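Local coordinates for protein blood group a-and b-cleaving endo-beta-galactosidase (Streptococcus pneumoniae, PDB 2YGL) that probably binds blood group carbohydrates through two tandem CBM51 modules of a family 98 glycoside hydrolase that cleaves A and B antigens, at residues M12-A17 / K26-D31; K55-G60 / E84-I89; I177-L182 / V237-G242; V296-D301 / S313-D318. One frame throughout, in Å; residues are numbered along the deposited sequence.

In the fold
The chain folds into two tandem modules, and the four contacts follow in series; none nests within or crosses another. Interaction 1 closes a short loop of eight residues and joins the edge strand 16-17 of one sheet to strand 29-30 of another. Interaction 2 closes a loop of 23 residues and brings strand 54-57 to strand 82-87. The two meet where D31 pairs with K59 and G60. Interaction 3 closes a loop of 54 residues and sets helix 179-184 against strand 235-239. Interaction 4 closes a loop of eleven and joins strand 295-299 to strand 315-320. I177 packs on L316, so these last two touch. The centres of interactions 1 and 2 lie about 42 to 48 Å from those of 3 and 4.

Interaction 1 of 4, residues M12-A17 / K26-D31; sequences MDWSSA and KTVQKD
A water links D13 to K30 across the contact. It donates to D13 OD1 at 2.6 Å and accepts from K30 NZ at 2.8 Å. The two charged atoms stay 4.9 Å apart, so this is no direct salt bridge. The apolar part centres on W14. The edge of its six-membered ring faces the V28 backbone, and W14 CH2 lies 3.2 Å from V28 O, which is near the ring plane. The CB and CG1 of V28 pack on the same end of the ring. Its other methyl, CG2, is 4.0 Å from A17 CB. W14 CG sits between its backbone N and carbonyl carbon (chi1 55°), which brings the indole alongside A17, whose CB lies above one face, offset toward the rim. K30 runs extended beyond CG and passes its CE 4.1 Å from W14 CZ3. Its NZ stands 5.5 Å from the centroid of the six-membered ring, at most a weak cation-pi attraction. Outside the two segments, V28 also touches I71 of strand 69-74 and I61 and T63 of strand 60-64. V28, A17 and W14 thus make an apolar core, with the V28 carbonyl at the ring edge; beside it one water probably relays the attraction between D13 and K30.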
loop_
_atom_site.group_PDB
_atom_site.type_symbol
_atom_site.label_atom_id
_atom_site.label_comp_id
_atom_site.label_asym_id
_atom_site.label_seq_id
_atom_site.Cartn_x
_atom_site.Cartn_y
_atom_site.Cartn_z
ATOM N N MET A 12 11.222 3.361 15.629
ATOM C CA MET A 12 10.400 4.550 15.415
ATOM C C MET A 12 10.513 5.507 16.596
ATOM O O MET A 12 11.062 5.157 17.642
ATOM C CB MET A 12 8.930 4.174 15.198
ATOM C CG MET A 12 8.697 3.086 14.168
ATOM S SD MET A 12 6.946 2.705 13.986
ATOM C CE MET A 12 7.030 0.946 13.727
ATOM N N ASP A 13 9.991 6.715 16.418
ATOM C CA ASP A 13 9.949 7.705 17.487
ATOM C C ASP A 13 8.542 7.744 18.067
ATOM O O ASP A 13 7.576 7.978 17.337
ATOM C CB ASP A 13 10.337 9.091 16.955
ATOM C CG ASP A 13 11.625 9.074 16.146
ATOM O OD1 ASP A 13 12.647 8.557 16.645
ATOM O OD2 ASP A 13 11.617 9.591 15.010
ATOM N N TRP A 14 8.424 7.497 19.371
ATOM C CA TRP A 14 7.127 7.584 20.039
ATOM C C TRP A 14 6.659 9.031 20.155
ATOM O O TRP A 14 7.477 9.941 20.293
ATOM C CB TRP A 14 7.141 6.891 21.415
ATOM C CG TRP A 14 8.204 7.355 22.375
ATOM C CD1 TRP A 14 8.372 8.618 22.874
ATOM C CD2 TRP A 14 9.220 6.548 22.985
ATOM N NE1 TRP A 14 9.439 8.651 23.733
ATOM C CE2 TRP A 14 9.981 7.395 23.820
ATOM C CE3 TRP A 14 9.571 5.193 22.896
ATOM C CZ2 TRP A 14 11.071 6.933 24.569
ATOM C CZ3 TRP A 14 10.658 4.733 23.640
ATOM C CH2 TRP A 14 11.393 5.605 24.466
ATOM N N SER A 15 5.347 9.240 20.069
ATOM C CA SER A 15 4.767 10.570 20.265
ATOM C C SER A 15 4.807 10.943 21.746
ATOM O O SER A 15 4.963 12.112 22.098
ATOM C CB SER A 15 3.339 10.634 19.720
ATOM O OG SER A 15 2.507 9.661 20.331
ATOM N N SER A 16 4.668 9.934 22.602
ATOM C CA SER A 16 4.845 10.080 24.045
ATOM C C SER A 16 5.120 8.721 24.689
ATOM O O SER A 16 4.801 7.669 24.122
ATOM C CB SER A 16 3.626 10.747 24.696
ATOM O OG SER A 16 2.459 9.963 24.518
ATOM N N ALA A 17 5.726 8.756 25.872
ATOM C CA ALA A 17 6.037 7.546 26.620
ATOM C C ALA A 17 6.049 7.840 28.112
ATOM O O ALA A 17 6.748 8.747 28.568
ATOM C CB ALA A 17 7.377 6.968 26.176
ATOM N N LYS A 26 14.959 8.443 34.285
ATOM C CA LYS A 26 14.928 7.187 33.540
ATOM C C LYS A 26 13.917 7.276 32.402
ATOM O O LYS A 26 12.896 7.963 32.515
ATOM C CB LYS A 26 14.580 6.017 34.464
ATOM C CG LYS A 26 15.688 5.646 35.444
ATOM C CD LYS A 26 15.284 4.469 36.323
ATOM C CE LYS A 26 16.243 4.311 37.494
ATOM N NZ LYS A 26 15.794 3.255 38.446
ATOM N N THR A 27 14.211 6.586 31.304
ATOM C CA THR A 27 13.334 6.578 30.137
ATOM C C THR A 27 12.949 5.156 29.732
ATOM O O THR A 27 13.688 4.200 29.993
ATOM C CB THR A 27 13.991 7.270 28.916
ATOM O OG1 THR A 27 15.229 6.619 28.614
ATOM C CG2 THR A 27 14.249 8.745 29.191
ATOM N N VAL A 28 11.788 5.037 29.091
ATOM C CA VAL A 28 11.355 3.790 28.457
ATOM C C VAL A 28 12.461 3.313 27.506
ATOM O O VAL A 28 13.044 4.110 26.769
ATOM C CB VAL A 28 10.008 3.982 27.713
ATOM C CG1 VAL A 28 9.641 2.750 26.901
ATOM C CG2 VAL A 28 8.891 4.316 28.706
ATOM N N GLN A 29 12.756 2.016 27.546
ATOM C CA GLN A 29 13.929 1.475 26.863
ATOM C C GLN A 29 13.633 0.835 25.508
ATOM O O GLN A 29 12.626 0.145 25.337
ATOM C CB GLN A 29 14.659 0.491 27.779
ATOM C CG GLN A 29 15.323 1.150 28.989
ATOM C CD GLN A 29 16.509 2.018 28.604
ATOM O OE1 GLN A 29 17.490 1.533 28.041
ATOM N NE2 GLN A 29 16.421 3.310 28.903
ATOM N N LYS A 30 14.520 1.086 24.547
ATOM C CA LYS A 30 14.448 0.455 23.234
ATOM C C LYS A 30 15.399 -0.733 23.201
ATOM O O LYS A 30 16.588 -0.592 23.512
ATOM C CB LYS A 30 14.822 1.439 22.120
ATOM C CG LYS A 30 13.986 2.709 22.066
ATOM C CD LYS A 30 14.535 3.670 21.017
ATOM C CE LYS A 30 13.995 5.072 21.219
ATOM N NZ LYS A 30 14.663 6.056 20.316
ATOM N N ASP A 31 14.864 -1.897 22.833
ATOM C CA ASP A 31 15.644 -3.129 22.664
ATOM C C ASP A 31 16.336 -3.599 23.950
ATOM O O ASP A 31 17.395 -4.236 23.911
ATOM C CB ASP A 31 16.638 -2.978 21.504
ATOM C CG ASP A 31 15.963 -2.548 20.212
ATOM O OD1 ASP A 31 14.797 -2.935 19.987
ATOM O OD2 ASP A 31 16.595 -1.820 19.420
HETATM O O HOH W 1 13.091 8.079 19.170
#

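Interaction 2 of 4, residues K55-G60 / E84-I89; sequences KYFDKG and ETYIGI
K55 and F57 both meet the ring of Y86. The closest approach is between F57 CE2 and Y86 CD1, at 3.7 Å. F57 CZ also lies near Y86 CD1 and CG. The two rings meet obliquely, their planes inclined at 46° and their centroids 5.6 Å apart. K55 meets the phenol end of Y86. K55 NZ lies 4.0 Å from both CZ and OH of Y86. It is 4.5 Å from the ring centroid and 29° off the normal, an off-centre cation-pi contact. The lysine chain bends at chi3 (-68°), and this turns the ammonium group toward the ring. K55 and F57 both come in roughly perpendicular to the Y86 side chain. No hydrogen bond crosses between the segments; rings and one charge make the contact. Further out, the Y86 ring meets that of F134, and its side chain touches L47. F57 rests on A164. Backbone bonds of K55 with L47 and of F57 with I45 hold both residues in their hairpin. Beyond I87 the chain bends sharply at G88. The two-stranded hairpin, 45-48 with 54-57, packs here against strand 82-87, which lies between strands 133-138 and 160-171.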
loop_
_atom_site.group_PDB
_atom_site.type_symbol
_atom_site.label_atom_id
_atom_site.label_comp_id
_atom_site.label_asym_id
_atom_site.label_seq_id
_atom_site.Cartn_x
_atom_site.Cartn_y
_atom_site.Cartn_z
ATOM N N LYS A 55 13.111 -17.384 25.951
ATOM C CA LYS A 55 13.449 -16.871 24.625
ATOM C C LYS A 55 13.941 -15.427 24.698
ATOM O O LYS A 55 13.320 -14.582 25.348
ATOM C CB LYS A 55 12.249 -16.969 23.677
ATOM C CG LYS A 55 12.619 -16.843 22.195
ATOM C CD LYS A 55 11.435 -16.427 21.328
ATOM C CE LYS A 55 10.367 -17.510 21.243
ATOM N NZ LYS A 55 9.139 -17.019 20.552
ATOM N N TYR A 56 15.057 -15.159 24.024
ATOM C CA TYR A 56 15.649 -13.820 23.960
ATOM C C TYR A 56 15.239 -13.092 22.683
ATOM O O TYR A 56 14.994 -13.717 21.651
ATOM C CB TYR A 56 17.175 -13.902 24.077
ATOM C CG TYR A 56 17.645 -14.368 25.436
ATOM C CD1 TYR A 56 17.792 -15.728 25.720
ATOM C CD2 TYR A 56 17.933 -13.450 26.446
ATOM C CE1 TYR A 56 18.214 -16.160 26.980
ATOM C CE2 TYR A 56 18.356 -13.872 27.706
ATOM C CZ TYR A 56 18.493 -15.225 27.962
ATOM O OH TYR A 56 18.911 -15.642 29.204
ATOM N N PHE A 57 15.156 -11.766 22.766
ATOM C CA PHE A 57 14.684 -10.940 21.658
ATOM C C PHE A 57 15.653 -9.792 21.412
ATOM O O PHE A 57 16.026 -9.084 22.348
ATOM C CB PHE A 57 13.301 -10.355 21.977
ATOM C CG PHE A 57 12.207 -11.380 22.121
ATOM C CD1 PHE A 57 12.018 -12.060 23.325
ATOM C CD2 PHE A 57 11.341 -11.641 21.063
ATOM C CE1 PHE A 57 10.993 -12.999 23.465
ATOM C CE2 PHE A 57 10.313 -12.578 21.193
ATOM C CZ PHE A 57 10.140 -13.258 22.396
ATOM N N ASP A 58 16.051 -9.607 20.155
ATOM C CA ASP A 58 16.896 -8.474 19.761
ATOM C C ASP A 58 16.143 -7.142 19.822
ATOM O O ASP A 58 16.726 -6.107 20.151
ATOM C CB ASP A 58 17.447 -8.669 18.342
ATOM C CG ASP A 58 18.507 -9.756 18.256
ATOM O OD1 ASP A 58 19.147 -10.083 19.275
ATOM O OD2 ASP A 58 18.709 -10.282 17.144
ATOM N N LYS A 59 14.852 -7.178 19.493
ATOM C CA LYS A 59 14.046 -5.961 19.363
ATOM C C LYS A 59 12.871 -5.929 20.336
ATOM O O LYS A 59 12.328 -6.972 20.704
ATOM C CB LYS A 59 13.526 -5.807 17.928
ATOM C CG LYS A 59 14.589 -5.922 16.821
ATOM C CD LYS A 59 15.594 -4.766 16.842
ATOM C CE LYS A 59 14.988 -3.472 16.325
ATOM N NZ LYS A 59 15.903 -2.316 16.530
ATOM N N GLY A 60 12.481 -4.722 20.742
ATOM C CA GLY A 60 11.317 -4.542 21.603
ATOM C C GLY A 60 11.312 -3.251 22.396
ATOM O O GLY A 60 12.209 -2.414 22.259
ATOM N N GLU A 84 2.102 -6.678 15.748
ATOM C CA GLU A 84 2.449 -7.949 16.380
ATOM C C GLU A 84 3.533 -7.796 17.440
ATOM O O GLU A 84 4.511 -7.073 17.240
ATOM C CB GLU A 84 2.844 -8.993 15.328
ATOM C CG GLU A 84 1.667 -9.438 14.456
ATOM C CD GLU A 84 1.999 -10.573 13.510
ATOM O OE1 GLU A 84 3.194 -10.839 13.266
ATOM O OE2 GLU A 84 1.049 -11.204 13.005
ATOM N N THR A 85 3.335 -8.478 18.570
ATOM C CA THR A 85 4.277 -8.452 19.695
ATOM C C THR A 85 4.019 -9.595 20.677
ATOM O O THR A 85 2.917 -10.149 20.724
ATOM C CB THR A 85 4.233 -7.094 20.461
ATOM O OG1 THR A 85 5.369 -6.988 21.328
ATOM C CG2 THR A 85 2.956 -6.952 21.283
ATOM N N TYR A 86 5.049 -9.943 21.445
ATOM C CA TYR A 86 4.912 -10.842 22.583
ATOM C C TYR A 86 4.934 -10.000 23.855
ATOM O O TYR A 86 5.770 -9.106 23.997
ATOM C CB TYR A 86 6.062 -11.853 22.622
ATOM C CG TYR A 86 6.087 -12.825 21.463
ATOM C CD1 TYR A 86 6.721 -12.494 20.263
ATOM C CD2 TYR A 86 5.487 -14.080 21.568
ATOM C CE1 TYR A 86 6.751 -13.380 19.196
ATOM C CE2 TYR A 86 5.512 -14.980 20.501
ATOM C CZ TYR A 86 6.146 -14.620 19.320
ATOM O OH TYR A 86 6.181 -15.494 18.258
ATOM N N ILE A 87 4.017 -10.280 24.773
ATOM C CA ILE A 87 3.957 -9.546 26.038
ATOM C C ILE A 87 4.152 -10.444 27.251
ATOM O O ILE A 87 3.787 -11.618 27.237
ATOM C CB ILE A 87 2.641 -8.724 26.201
ATOM C CG1 ILE A 87 1.403 -9.616 26.009
ATOM C CG2 ILE A 87 2.638 -7.527 25.255
ATOM C CD1 ILE A 87 0.104 -9.006 26.525
ATOM N N GLY A 88 4.724 -9.862 28.299
ATOM C CA GLY A 88 4.927 -10.543 29.571
ATOM C C GLY A 88 5.829 -9.706 30.453
ATOM O O GLY A 88 6.224 -8.602 30.078
ATOM N N ILE A 89 6.145 -10.228 31.634
ATOM C CA ILE A 89 7.096 -9.581 32.527
ATOM C C ILE A 89 8.483 -10.129 32.211
ATOM O O ILE A 89 8.673 -11.346 32.153
ATOM C CB ILE A 89 6.734 -9.803 34.015
ATOM C CG1 ILE A 89 5.356 -9.203 34.317
ATOM C CG2 ILE A 89 7.800 -9.188 34.927
ATOM C CD1 ILE A 89 4.765 -9.611 35.661
#

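Interaction 3 of 4, residues I177-L182 / V237-G242; sequences ITPDLL and VEFNKG
P179 packs against V237 and F239, and these are the apolar contacts between the segments. P179 CB is shared: it lies 3.9 Å from V237 CG1 and 3.9 Å from F239 CZ. F239 CE2 also approaches P179 CA, at 4.0 Å. The proline meets the phenylalanine ring obliquely, at its far end. F239 CG stands anti to the carbonyl carbon (chi1 -77°), and this sends the ring toward the first turn of the helix. Polar contact between the segments runs through one water. It accepts from K241 N at 3.0 Å and donates weakly to L182 O. The same water lies in the plane of the F239 ring, at its edge. L182 O also receives the hydroxyl of Y191. Within the helix, T178 is the N-cap: its OG1 accepts from L181 N at 3.0 Å, with an N-H...O angle of 156°. The backbone bond from L182 N to T178 O follows. These bonds hold the first turn of the helix, which carries P179. Around this, P179 and L182 also touch Y268 of strand 262-271, while P179 and V237 share I232. Helix 179-184 therefore lies against both the two-stranded hairpin 228-232 with 235-239 and strand 262-271.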
loop_
_atom_site.group_PDB
_atom_site.type_symbol
_atom_site.label_atom_id
_atom_site.label_comp_id
_atom_site.label_asym_id
_atom_site.label_seq_id
_atom_site.Cartn_x
_atom_site.Cartn_y
_atom_site.Cartn_z
ATOM N N ILE A 177 -0.465 6.171 -7.979
ATOM C CA ILE A 177 -0.201 6.344 -9.409
ATOM C C ILE A 177 -0.277 7.817 -9.812
ATOM O O ILE A 177 -1.270 8.491 -9.547
ATOM C CB ILE A 177 -1.168 5.499 -10.292
ATOM C CG1 ILE A 177 -1.262 4.042 -9.798
ATOM C CG2 ILE A 177 -0.770 5.579 -11.775
ATOM C CD1 ILE A 177 0.043 3.240 -9.843
ATOM N N THR A 178 0.798 8.302 -10.427
ATOM C CA THR A 178 0.860 9.653 -10.987
ATOM C C THR A 178 1.511 9.578 -12.373
ATOM O O THR A 178 2.176 8.587 -12.687
ATOM C CB THR A 178 1.684 10.619 -10.098
ATOM O OG1 THR A 178 3.060 10.218 -10.095
ATOM C CG2 THR A 178 1.154 10.658 -8.666
ATOM N N PRO A 179 1.321 10.618 -13.214
ATOM C CA PRO A 179 2.077 10.664 -14.465
ATOM C C PRO A 179 3.584 10.544 -14.230
ATOM O O PRO A 179 4.253 9.792 -14.942
ATOM C CB PRO A 179 1.711 12.034 -15.035
ATOM C CG PRO A 179 0.321 12.256 -14.555
ATOM C CD PRO A 179 0.270 11.655 -13.175
ATOM N N ASP A 180 4.097 11.258 -13.225
ATOM C CA ASP A 180 5.508 11.171 -12.825
ATOM C C ASP A 180 5.973 9.739 -12.558
ATOM O O ASP A 180 7.042 9.334 -13.019
ATOM C CB ASP A 180 5.776 12.030 -11.581
ATOM C CG ASP A 180 6.043 13.483 -11.918
ATOM O OD1 ASP A 180 6.443 13.774 -13.067
ATOM O OD2 ASP A 180 5.864 14.338 -11.024
ATOM N N LEU A 181 5.166 8.987 -11.809
ATOM C CA LEU A 181 5.491 7.605 -11.460
ATOM C C LEU A 181 5.561 6.710 -12.700
ATOM O O LEU A 181 6.476 5.897 -12.831
ATOM C CB LEU A 181 4.488 7.047 -10.440
ATOM C CG LEU A 181 4.608 5.567 -10.051
ATOM C CD1 LEU A 181 5.940 5.260 -9.367
ATOM C CD2 LEU A 181 3.445 5.147 -9.167
ATOM N N LEU A 182 4.596 6.869 -13.604
ATOM C CA LEU A 182 4.580 6.097 -14.846
ATOM C C LEU A 182 5.704 6.518 -15.794
ATOM O O LEU A 182 6.171 5.713 -16.600
ATOM C CB LEU A 182 3.207 6.174 -15.535
ATOM C CG LEU A 182 1.990 5.644 -14.758
ATOM C CD1 LEU A 182 0.749 5.606 -15.640
ATOM C CD2 LEU A 182 2.250 4.264 -14.148
ATOM N N VAL A 237 0.661 17.292 -20.035
ATOM C CA VAL A 237 1.739 16.440 -19.530
ATOM C C VAL A 237 2.161 15.427 -20.595
ATOM O O VAL A 237 1.319 14.725 -21.167
ATOM C CB VAL A 237 1.320 15.687 -18.229
ATOM C CG1 VAL A 237 2.463 14.816 -17.706
ATOM C CG2 VAL A 237 0.874 16.666 -17.149
ATOM N N GLU A 238 3.466 15.359 -20.856
ATOM C CA GLU A 238 4.027 14.381 -21.787
ATOM C C GLU A 238 4.299 13.045 -21.107
ATOM O O GLU A 238 4.670 13.001 -19.932
ATOM C CB GLU A 238 5.322 14.897 -22.407
ATOM C CG GLU A 238 5.132 15.987 -23.442
ATOM C CD GLU A 238 6.419 16.327 -24.162
ATOM O OE1 GLU A 238 7.424 16.624 -23.479
ATOM O OE2 GLU A 238 6.425 16.301 -25.410
ATOM N N PHE A 239 4.119 11.962 -21.857
ATOM C CA PHE A 239 4.420 10.621 -21.373
ATOM C C PHE A 239 5.579 10.018 -22.157
ATOM O O PHE A 239 5.605 10.077 -23.386
ATOM C CB PHE A 239 3.182 9.721 -21.463
ATOM C CG PHE A 239 2.172 9.969 -20.380
ATOM C CD1 PHE A 239 1.221 10.978 -20.509
ATOM C CD2 PHE A 239 2.175 9.197 -19.224
ATOM C CE1 PHE A 239 0.287 11.213 -19.501
ATOM C CE2 PHE A 239 1.246 9.421 -18.215
ATOM C CZ PHE A 239 0.300 10.432 -18.352
ATOM N N ASN A 240 6.544 9.454 -21.433
ATOM C CA ASN A 240 7.687 8.780 -22.042
ATOM C C ASN A 240 7.266 7.525 -22.797
ATOM O O ASN A 240 7.823 7.206 -23.846
ATOM C CB ASN A 240 8.729 8.405 -20.982
ATOM C CG ASN A 240 9.379 9.618 -20.326
ATOM O OD1 ASN A 240 9.533 10.677 -20.943
ATOM N ND2 ASN A 240 9.783 9.459 -19.069
ATOM N N LYS A 241 6.284 6.814 -22.249
ATOM C CA LYS A 241 5.850 5.537 -22.806
ATOM C C LYS A 241 4.341 5.506 -23.020
ATOM O O LYS A 241 3.596 6.201 -22.329
ATOM C CB LYS A 241 6.260 4.376 -21.884
ATOM C CG LYS A 241 7.747 4.311 -21.518
ATOM C CD LYS A 241 8.617 3.855 -22.686
ATOM C CE LYS A 241 8.502 2.361 -22.938
ATOM N NZ LYS A 241 9.247 1.987 -24.163
ATOM N N GLY A 242 3.900 4.686 -23.971
ATOM C CA GLY A 242 2.474 4.487 -24.207
ATOM C C GLY A 242 2.117 3.991 -25.594
ATOM O O GLY A 242 2.988 3.608 -26.370
HETATM O O HOH W 2 5.344 6.953 -19.361
#

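Interaction 4 of 4, residues V296-D301 / S313-D318; sequences VIYSSD and SAFLVD
Y298 turns one ring face to V317 and its hydroxyl end to F315. V317 CG1 sits over the centre of the Y298 ring, 4.0 Å above its plane. The other methyl, CG2, is displaced toward Y298 CE2 and CZ, 3.7 Å from each. It is 4.0 Å from the ring centroid and 28° off the normal, a CH-pi contact over the face. F315 approaches the same ring obliquely. Y298 OH lies 3.2 Å from F315 CE2, a close contact that is no hydrogen bond. With chi1 at 52°, F315 folds its ring over its own backbone, and it reaches S300 as well. S300 CB touches F315 CZ at 3.6 Å. The polar end of S300 is used separately, for OG bonds to F288 N. Next to it, S299 OG donates to D301 OD1 at 2.6 Å, from above the carboxylate plane. I297 and Y298 form a classic beta bulge opposite V290. F315 and V317 both rest on V269 of strand 262-271. The contact joins edge strand 295-299 of the five-stranded sheet to strand 315-320 of the six-stranded sheet. No hydrogen bond passes between the segments, so the link depends on close, largely buried apolar and aromatic packing.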
loop_
_atom_site.group_PDB
_atom_site.type_symbol
_atom_site.label_atom_id
_atom_site.label_comp_id
_atom_site.label_asym_id
_atom_site.label_seq_id
_atom_site.Cartn_x
_atom_site.Cartn_y
_atom_site.Cartn_z
ATOM N N VAL A 296 -15.645 -7.692 -20.464
ATOM C CA VAL A 296 -15.310 -6.309 -20.125
ATOM C C VAL A 296 -15.040 -6.206 -18.626
ATOM O O VAL A 296 -15.922 -6.486 -17.809
ATOM C CB VAL A 296 -16.437 -5.324 -20.552
ATOM C CG1 VAL A 296 -16.145 -3.914 -20.071
ATOM C CG2 VAL A 296 -16.616 -5.339 -22.069
ATOM N N ILE A 297 -13.811 -5.832 -18.275
ATOM C CA ILE A 297 -13.420 -5.660 -16.873
ATOM C C ILE A 297 -13.214 -4.189 -16.514
ATOM O O ILE A 297 -13.099 -3.842 -15.336
ATOM C CB ILE A 297 -12.175 -6.510 -16.490
ATOM C CG1 ILE A 297 -10.968 -6.146 -17.368
ATOM C CG2 ILE A 297 -12.512 -8.005 -16.560
ATOM C CD1 ILE A 297 -9.635 -6.638 -16.832
ATOM N N TYR A 298 -13.155 -3.338 -17.539
ATOM C CA TYR A 298 -13.223 -1.890 -17.373
ATOM C C TYR A 298 -13.983 -1.241 -18.530
ATOM O O TYR A 298 -13.765 -1.581 -19.693
ATOM C CB TYR A 298 -11.830 -1.244 -17.267
ATOM C CG TYR A 298 -11.918 0.273 -17.240
ATOM C CD1 TYR A 298 -12.078 0.957 -16.035
ATOM C CD2 TYR A 298 -11.892 1.019 -18.424
ATOM C CE1 TYR A 298 -12.188 2.340 -16.003
ATOM C CE2 TYR A 298 -12.007 2.405 -18.403
ATOM C CZ TYR A 298 -12.152 3.057 -17.191
ATOM O OH TYR A 298 -12.262 4.425 -17.160
ATOM N N SER A 299 -14.860 -0.298 -18.193
ATOM C CA SER A 299 -15.522 0.549 -19.183
ATOM C C SER A 299 -15.535 2.000 -18.717
ATOM O O SER A 299 -15.855 2.289 -17.562
ATOM C CB SER A 299 -16.945 0.068 -19.447
ATOM O OG SER A 299 -17.528 0.795 -20.513
ATOM N N SER A 300 -15.188 2.910 -19.625
ATOM C CA SER A 300 -15.121 4.336 -19.306
ATOM C C SER A 300 -16.495 4.998 -19.159
ATOM O O SER A 300 -16.597 6.113 -18.638
ATOM C CB SER A 300 -14.283 5.084 -20.351
ATOM O OG SER A 300 -14.895 5.040 -21.627
ATOM N N ASP A 301 -17.549 4.312 -19.600
ATOM C CA ASP A 301 -18.891 4.905 -19.592
ATOM C C ASP A 301 -19.623 4.868 -18.242
ATOM O O ASP A 301 -20.767 5.317 -18.142
ATOM C CB ASP A 301 -19.763 4.371 -20.740
ATOM C CG ASP A 301 -19.825 2.858 -20.791
ATOM O OD1 ASP A 301 -19.616 2.195 -19.750
ATOM O OD2 ASP A 301 -20.101 2.331 -21.891
ATOM N N SER A 313 -10.092 15.994 -19.321
ATOM C CA SER A 313 -8.892 15.518 -18.632
ATOM C C SER A 313 -8.779 14.005 -18.764
ATOM O O SER A 313 -9.767 13.287 -18.600
ATOM C CB SER A 313 -8.910 15.913 -17.152
ATOM O OG SER A 313 -8.484 17.255 -16.970
ATOM N N ALA A 314 -7.575 13.534 -19.076
ATOM C CA ALA A 314 -7.310 12.105 -19.217
ATOM C C ALA A 314 -7.596 11.386 -17.902
ATOM O O ALA A 314 -7.243 11.886 -16.832
ATOM C CB ALA A 314 -5.866 11.869 -19.658
ATOM N N PHE A 315 -8.249 10.230 -17.983
ATOM C CA PHE A 315 -8.617 9.470 -16.784
ATOM C C PHE A 315 -7.667 8.306 -16.512
ATOM O O PHE A 315 -7.101 7.726 -17.443
ATOM C CB PHE A 315 -10.078 8.992 -16.843
ATOM C CG PHE A 315 -10.437 8.248 -18.103
ATOM C CD1 PHE A 315 -10.927 8.929 -19.214
ATOM C CD2 PHE A 315 -10.311 6.864 -18.171
ATOM C CE1 PHE A 315 -11.267 8.248 -20.377
ATOM C CE2 PHE A 315 -10.648 6.172 -19.332
ATOM C CZ PHE A 315 -11.127 6.867 -20.439
ATOM N N LEU A 316 -7.495 7.980 -15.231
ATOM C CA LEU A 316 -6.658 6.855 -14.830
ATOM C C LEU A 316 -7.437 5.550 -14.900
ATOM O O LEU A 316 -8.499 5.414 -14.288
ATOM C CB LEU A 316 -6.085 7.061 -13.420
ATOM C CG LEU A 316 -5.205 5.947 -12.826
ATOM C CD1 LEU A 316 -3.971 5.654 -13.684
ATOM C CD2 LEU A 316 -4.790 6.279 -11.399
ATOM N N VAL A 317 -6.906 4.603 -15.667
ATOM C CA VAL A 317 -7.430 3.244 -15.698
ATOM C C VAL A 317 -6.485 2.367 -14.886
ATOM O O VAL A 317 -5.303 2.232 -15.217
ATOM C CB VAL A 317 -7.567 2.693 -17.137
ATOM C CG1 VAL A 317 -8.001 1.230 -17.114
ATOM C CG2 VAL A 317 -8.558 3.523 -17.935
ATOM N N ASP A 318 -7.013 1.792 -13.811
ATOM C CA ASP A 318 -6.241 0.924 -12.934
ATOM C C ASP A 318 -7.129 -0.246 -12.535
ATOM O O ASP A 318 -7.959 -0.128 -11.632
ATOM C CB ASP A 318 -5.759 1.706 -11.704
ATOM C CG ASP A 318 -4.876 0.877 -10.780
ATOM O OD1 ASP A 318 -4.750 -0.354 -10.977
ATOM O OD2 ASP A 318 -4.297 1.467 -9.845
#